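Local coordinates for transcriptional regulatory protein RcsB (Escherichia coli, PDB 5I4C) that acts as the DNA-binding response regulator of the Rcs phosphorelay, controlling transcription of capsule, biofilm, cell-division and outer-membrane genes, represented here by its receiver domain, at residues N5-D10 with L48-L53; I84-N89 with G105-Q110. All coordinates share one frame; numbering follows the deposited sequence.

Interaction 1 of 2, residues N5-D10 with L48-L53; sequences NVIIAD and LDAHVL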
loop_
_atom_site.group_PDB
_atom_site.type_symbol
_atom_site.label_atom_id
_atom_site.label_comp_id
_atom_site.label_asym_id
_atom_site.label_seq_id
_atom_site.Cartn_x
_atom_site.Cartn_y
_atom_site.Cartn_z
ATOM N N ASN A 5 -9.245 -8.853 -18.527
ATOM C CA ASN A 5 -8.410 -9.631 -17.631
ATOM C C ASN A 5 -7.151 -8.864 -17.437
ATOM O O ASN A 5 -6.511 -8.441 -18.449
ATOM C CB ASN A 5 -8.081 -10.974 -18.205
ATOM C CG ASN A 5 -9.274 -11.877 -18.262
ATOM O OD1 ASN A 5 -10.232 -11.726 -17.489
ATOM N ND2 ASN A 5 -9.242 -12.811 -19.194
ATOM N N VAL A 6 -6.799 -8.662 -16.174
ATOM C CA VAL A 6 -5.621 -7.847 -15.805
ATOM C C VAL A 6 -4.688 -8.626 -14.911
ATOM O O VAL A 6 -5.102 -9.489 -14.144
ATOM C CB VAL A 6 -6.025 -6.445 -15.209
ATOM C CG1 VAL A 6 -7.158 -5.751 -16.012
ATOM C CG2 VAL A 6 -6.462 -6.534 -13.763
ATOM N N ILE A 7 -3.385 -8.343 -15.032
ATOM C CA ILE A 7 -2.357 -8.857 -14.118
ATOM C C ILE A 7 -1.862 -7.650 -13.357
ATOM O O ILE A 7 -1.737 -6.564 -13.953
ATOM C CB ILE A 7 -1.189 -9.477 -14.919
ATOM C CG1 ILE A 7 -1.660 -10.714 -15.655
ATOM C CG2 ILE A 7 -0.017 -9.771 -14.041
ATOM C CD1 ILE A 7 -0.567 -11.344 -16.459
ATOM N N ILE A 8 -1.569 -7.819 -12.088
ATOM C CA ILE A 8 -1.072 -6.720 -11.304
ATOM C C ILE A 8 0.288 -7.113 -10.766
ATOM O O ILE A 8 0.474 -8.256 -10.282
ATOM C CB ILE A 8 -2.070 -6.275 -10.214
ATOM C CG1 ILE A 8 -2.377 -7.361 -9.199
ATOM C CG2 ILE A 8 -3.426 -5.925 -10.821
ATOM C CD1 ILE A 8 -3.349 -6.894 -8.080
ATOM N N ALA A 9 1.249 -6.199 -10.858
ATOM C CA ALA A 9 2.597 -6.527 -10.458
ATOM C C ALA A 9 3.226 -5.394 -9.671
ATOM O O ALA A 9 3.234 -4.228 -10.109
ATOM C CB ALA A 9 3.442 -6.880 -11.671
ATOM N N ASP A 10 3.641 -5.725 -8.450
ATOM C CA ASP A 10 4.285 -4.759 -7.538
ATOM C C ASP A 10 4.982 -5.536 -6.467
ATOM O O ASP A 10 4.455 -6.561 -6.025
ATOM C CB ASP A 10 3.280 -3.834 -6.889
ATOM C CG ASP A 10 3.964 -2.577 -6.254
ATOM O OD1 ASP A 10 4.141 -1.570 -6.915
ATOM O OD2 ASP A 10 4.334 -2.573 -5.108
ATOM N N LEU A 48 -1.727 -17.033 -18.991
ATOM C CA LEU A 48 -2.855 -16.295 -18.401
ATOM C C LEU A 48 -3.369 -15.488 -19.582
ATOM O O LEU A 48 -2.574 -14.918 -20.305
ATOM C CB LEU A 48 -2.327 -15.325 -17.313
ATOM C CG LEU A 48 -1.582 -15.978 -16.142
ATOM C CD1 LEU A 48 -1.076 -14.905 -15.190
ATOM C CD2 LEU A 48 -2.519 -16.920 -15.416
ATOM N N ASP A 49 -4.656 -15.409 -19.786
ATOM C CA ASP A 49 -5.162 -14.748 -20.990
ATOM C C ASP A 49 -5.394 -13.236 -20.665
ATOM O O ASP A 49 -6.500 -12.726 -20.780
ATOM C CB ASP A 49 -6.406 -15.510 -21.491
ATOM C CG ASP A 49 -6.058 -16.866 -22.198
ATOM O OD1 ASP A 49 -4.871 -17.304 -22.247
ATOM O OD2 ASP A 49 -6.992 -17.485 -22.740
ATOM N N ALA A 50 -4.309 -12.551 -20.288
ATOM C CA ALA A 50 -4.309 -11.187 -19.795
ATOM C C ALA A 50 -4.486 -10.180 -20.925
ATOM O O ALA A 50 -3.896 -10.347 -21.994
ATOM C CB ALA A 50 -2.981 -10.892 -19.098
ATOM N N HIS A 51 -5.248 -9.131 -20.677
ATOM C CA HIS A 51 -5.395 -8.006 -21.624
ATOM C C HIS A 51 -4.507 -6.800 -21.298
ATOM O O HIS A 51 -4.019 -6.086 -22.170
ATOM C CB HIS A 51 -6.875 -7.607 -21.716
ATOM C CG HIS A 51 -7.749 -8.733 -22.121
ATOM N ND1 HIS A 51 -8.957 -8.977 -21.542
ATOM C CD2 HIS A 51 -7.559 -9.729 -23.029
ATOM C CE1 HIS A 51 -9.499 -10.055 -22.081
ATOM N NE2 HIS A 51 -8.657 -10.552 -22.968
ATOM N N VAL A 52 -4.279 -6.584 -20.015
ATOM C CA VAL A 52 -3.615 -5.418 -19.507
ATOM C C VAL A 52 -2.683 -5.884 -18.393
ATOM O O VAL A 52 -3.079 -6.685 -17.551
ATOM C CB VAL A 52 -4.630 -4.416 -18.865
ATOM C CG1 VAL A 52 -3.923 -3.115 -18.453
ATOM C CG2 VAL A 52 -5.641 -4.048 -19.882
ATOM N N LEU A 53 -1.488 -5.390 -18.446
ATOM C CA LEU A 53 -0.562 -5.489 -17.330
ATOM C C LEU A 53 -0.486 -4.164 -16.583
ATOM O O LEU A 53 -0.176 -3.141 -17.201
ATOM C CB LEU A 53 0.802 -5.853 -17.836
ATOM C CG LEU A 53 1.866 -5.819 -16.730
ATOM C CD1 LEU A 53 1.699 -6.781 -15.568
ATOM C CD2 LEU A 53 3.185 -5.938 -17.372
#
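Leu48 opens the contact by setting its CD1 against CD1 of Ile7, 3.8 Å away, the two side chains crossing at about a right angle. At Asp49, the centre of an inverse gamma turn, the backbone O takes a hydrogen bond from Asn5 ND2 (3.2 Å). This donor stands above the carbonyl plane, although the bond lies in the plane of the amide itself. Ala50 brings CB against the outer end of Ile7, 3.6 Å from CD1; chi2 of 179° extends that chain far enough to reach both Leu48 and Ala50. His51 grips the backbone of Asn5 twice. Its ND1 accepts from Asn5 N (3.0 Å) in a nearly straight bond that arrives well out of the ring plane, while His51 N donates to Asn5 O at 2.7 Å. The imidazole and the side-chain amide of Asn5 are nearly parallel, their planes 5° apart. Val52 N gives the same Asn5 O a second, longer bond, and Val52 O accepts from Ile7 N at 3.0 Å. On one face of the sheet Val52 lies beside Val6, pointing the same way; on the other, Leu53 brings CD1 to CG2 of Ile7 (3.8 Å), with Ala9 CB a looser neighbour. Residues 48-51 thus form an irregular lead-in to the regular bridges. Parallel pairing of strands one and three, within the order 2-1-3-4-5, is the centre of the CheY-like receiver fold.

Interaction 2 of 2, residues I84-N89 with G105-Q110; sequences IVLTMN and GIVLKQ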
loop_
_atom_site.group_PDB
_atom_site.type_symbol
_atom_site.label_atom_id
_atom_site.label_comp_id
_atom_site.label_asym_id
_atom_site.label_seq_id
_atom_site.Cartn_x
_atom_site.Cartn_y
_atom_site.Cartn_z
ATOM N N ILE A 84 -0.275 -0.531 -18.170
ATOM C CA ILE A 84 -0.378 0.582 -17.255
ATOM C C ILE A 84 0.747 0.522 -16.253
ATOM O O ILE A 84 0.875 -0.468 -15.495
ATOM C CB ILE A 84 -1.706 0.632 -16.522
ATOM C CG1 ILE A 84 -2.845 0.821 -17.530
ATOM C CG2 ILE A 84 -1.728 1.792 -15.507
ATOM C CD1 ILE A 84 -4.229 0.670 -16.911
ATOM N N VAL A 85 1.539 1.600 -16.241
ATOM C CA VAL A 85 2.609 1.781 -15.273
ATOM C C VAL A 85 2.086 2.469 -14.000
ATOM O O VAL A 85 1.421 3.460 -14.104
ATOM C CB VAL A 85 3.791 2.536 -15.891
ATOM C CG1 VAL A 85 4.814 2.990 -14.860
ATOM C CG2 VAL A 85 4.475 1.586 -16.878
ATOM N N LEU A 86 2.454 1.927 -12.844
ATOM C CA LEU A 86 2.233 2.516 -11.527
ATOM C C LEU A 86 3.477 3.278 -11.123
ATOM O O LEU A 86 4.573 2.696 -11.111
ATOM C CB LEU A 86 2.022 1.397 -10.470
ATOM C CG LEU A 86 0.819 0.475 -10.673
ATOM C CD1 LEU A 86 0.808 -0.665 -9.638
ATOM C CD2 LEU A 86 -0.452 1.326 -10.625
ATOM N N THR A 87 3.339 4.559 -10.831
ATOM C CA THR A 87 4.497 5.344 -10.583
ATOM C C THR A 87 4.454 6.001 -9.209
ATOM O O THR A 87 3.417 6.418 -8.705
ATOM C CB THR A 87 4.745 6.332 -11.740
ATOM O OG1 THR A 87 6.025 6.879 -11.526
ATOM C CG2 THR A 87 3.729 7.391 -11.815
ATOM N N MET A 88 5.601 6.078 -8.583
ATOM C CA MET A 88 5.625 6.609 -7.215
ATOM C C MET A 88 5.599 8.116 -7.269
ATOM O O MET A 88 5.365 8.749 -6.264
ATOM C CB MET A 88 6.800 6.074 -6.371
ATOM C CG MET A 88 6.401 5.604 -4.929
ATOM S SD MET A 88 4.730 5.990 -4.231
ATOM C CE MET A 88 5.066 7.391 -3.134
ATOM N N ASN A 89 5.867 8.691 -8.431
ATOM C CA ASN A 89 5.755 10.112 -8.554
ATOM C C ASN A 89 5.572 10.573 -10.019
ATOM O O ASN A 89 5.700 9.796 -10.951
ATOM C CB ASN A 89 6.998 10.751 -7.939
ATOM C CG ASN A 89 8.251 10.473 -8.765
ATOM O OD1 ASN A 89 8.307 10.788 -9.945
ATOM N ND2 ASN A 89 9.230 9.830 -8.152
ATOM N N GLY A 105 -0.974 3.589 -20.240
ATOM C CA GLY A 105 -1.421 4.330 -19.100
ATOM C C GLY A 105 -0.358 4.486 -18.103
ATOM O O GLY A 105 0.603 3.663 -18.067
ATOM N N ILE A 106 -0.485 5.577 -17.346
ATOM C CA ILE A 106 0.359 5.849 -16.196
ATOM C C ILE A 106 -0.552 6.288 -15.072
ATOM O O ILE A 106 -1.372 7.145 -15.256
ATOM C CB ILE A 106 1.447 6.957 -16.448
ATOM C CG1 ILE A 106 2.428 6.499 -17.508
ATOM C CG2 ILE A 106 2.188 7.210 -15.143
ATOM C CD1 ILE A 106 3.290 7.601 -18.046
ATOM N N VAL A 107 -0.412 5.679 -13.915
ATOM C CA VAL A 107 -1.246 5.999 -12.730
ATOM C C VAL A 107 -0.342 6.199 -11.554
ATOM O O VAL A 107 0.535 5.370 -11.339
ATOM C CB VAL A 107 -2.171 4.798 -12.441
ATOM C CG1 VAL A 107 -2.861 4.886 -11.057
ATOM C CG2 VAL A 107 -3.205 4.735 -13.560
ATOM N N LEU A 108 -0.596 7.217 -10.752
ATOM C CA LEU A 108 0.157 7.373 -9.526
ATOM C C LEU A 108 -0.232 6.254 -8.597
ATOM O O LEU A 108 -1.404 6.078 -8.285
ATOM C CB LEU A 108 -0.074 8.702 -8.858
ATOM C CG LEU A 108 0.245 9.900 -9.699
ATOM C CD1 LEU A 108 -0.108 11.202 -8.952
ATOM C CD2 LEU A 108 1.715 9.823 -10.029
ATOM N N LYS A 109 0.768 5.488 -8.176
ATOM C CA LYS A 109 0.526 4.285 -7.402
ATOM C C LYS A 109 -0.340 4.582 -6.187
ATOM O O LYS A 109 -1.266 3.838 -5.844
ATOM C CB LYS A 109 1.881 3.707 -6.954
ATOM C CG LYS A 109 1.749 2.354 -6.297
ATOM C CD LYS A 109 2.992 1.899 -5.538
ATOM C CE LYS A 109 4.035 1.539 -6.502
ATOM N NZ LYS A 109 5.023 0.645 -5.897
ATOM N N GLN A 110 -0.035 5.636 -5.473
ATOM C CA GLN A 110 -0.802 5.869 -4.231
ATOM C C GLN A 110 -2.292 6.170 -4.461
ATOM O O GLN A 110 -3.068 6.070 -3.555
ATOM C CB GLN A 110 -0.152 6.932 -3.385
ATOM C CG GLN A 110 1.263 6.541 -2.938
ATOM C CD GLN A 110 1.268 5.293 -2.061
ATOM O OE1 GLN A 110 0.425 5.160 -1.177
ATOM N NE2 GLN A 110 2.245 4.354 -2.321
#
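Ile84 and Val107 meet through their CG2 methyls, 3.8 Å apart, on the face of the sheet that also carries Leu86, whose CD2 lies near Val107 CB. Gly105, paired with Ile84, has no side chain, and Ile84 CG1 comes to 4.1 Å from its CA. Ile106 lies on the other face with Val85; at the strand end Thr87 CG2 meets two partners, Ile106 CG2 at 3.7 Å and Leu108 CD2 at 3.6 Å. Chi1 of -169° sets Thr87 OG1 anti to its backbone N, where the hydroxyl donates to Asn89 O, in the carbonyl plane and on a lone pair, and ties down the turn beyond the strand. The parallel backbones exchange four hydrogen bonds: Val85 N to Gly105 O, Val107 N to Val85 O, Thr87 N to Val107 O, and Lys109 N to Thr87 O (2.9 Å). The last is nearly straight at 173° and carries the pairing into the 3-10 segment. Lys109 CB rests 3.6 Å from Thr87 O, while its NZ forms salt bridges outside the pair, with Asp10 and Asp56. At the polar edge Gln110 NE2 makes a weak bond to Met88 SD (3.5 Å), and Gln110 OE1 accepts from Ile14 N of the second subunit. The pair closes a beta-alpha-beta unit: helix 92-99 covers Ile106, helix 112-124 packs on Ile84 and Val107, and strand 52-56 borders strand 82-87 on the side away from strand 105-108.

How the interactions relate
Interactions 1 and 2, with centres about 15 Å apart, belong to one parallel sheet and join where strands 52-56 and 82-87 run as neighbours. There Leu53 O and Ile84 N lie 2.8 Å apart, a probable hydrogen bond, and Val52 CG1 packs against Ile84 CD1 at 4.1 Å. Their other meeting point is polar: the salt bridge from Asp10 OD1 to Lys109 NZ, 2.6 Å long, ties the end of interaction 1 to that of interaction 2. Asp56, the predicted phosphorylation site, is unmodified here. The case illustrates how receiver domains build their acidic pocket: two strand pairs of one sheet bring the residues just past their ends, Asp10 and Lys109, to the same site, where they converge on Asp56, the probable phosphoacceptor.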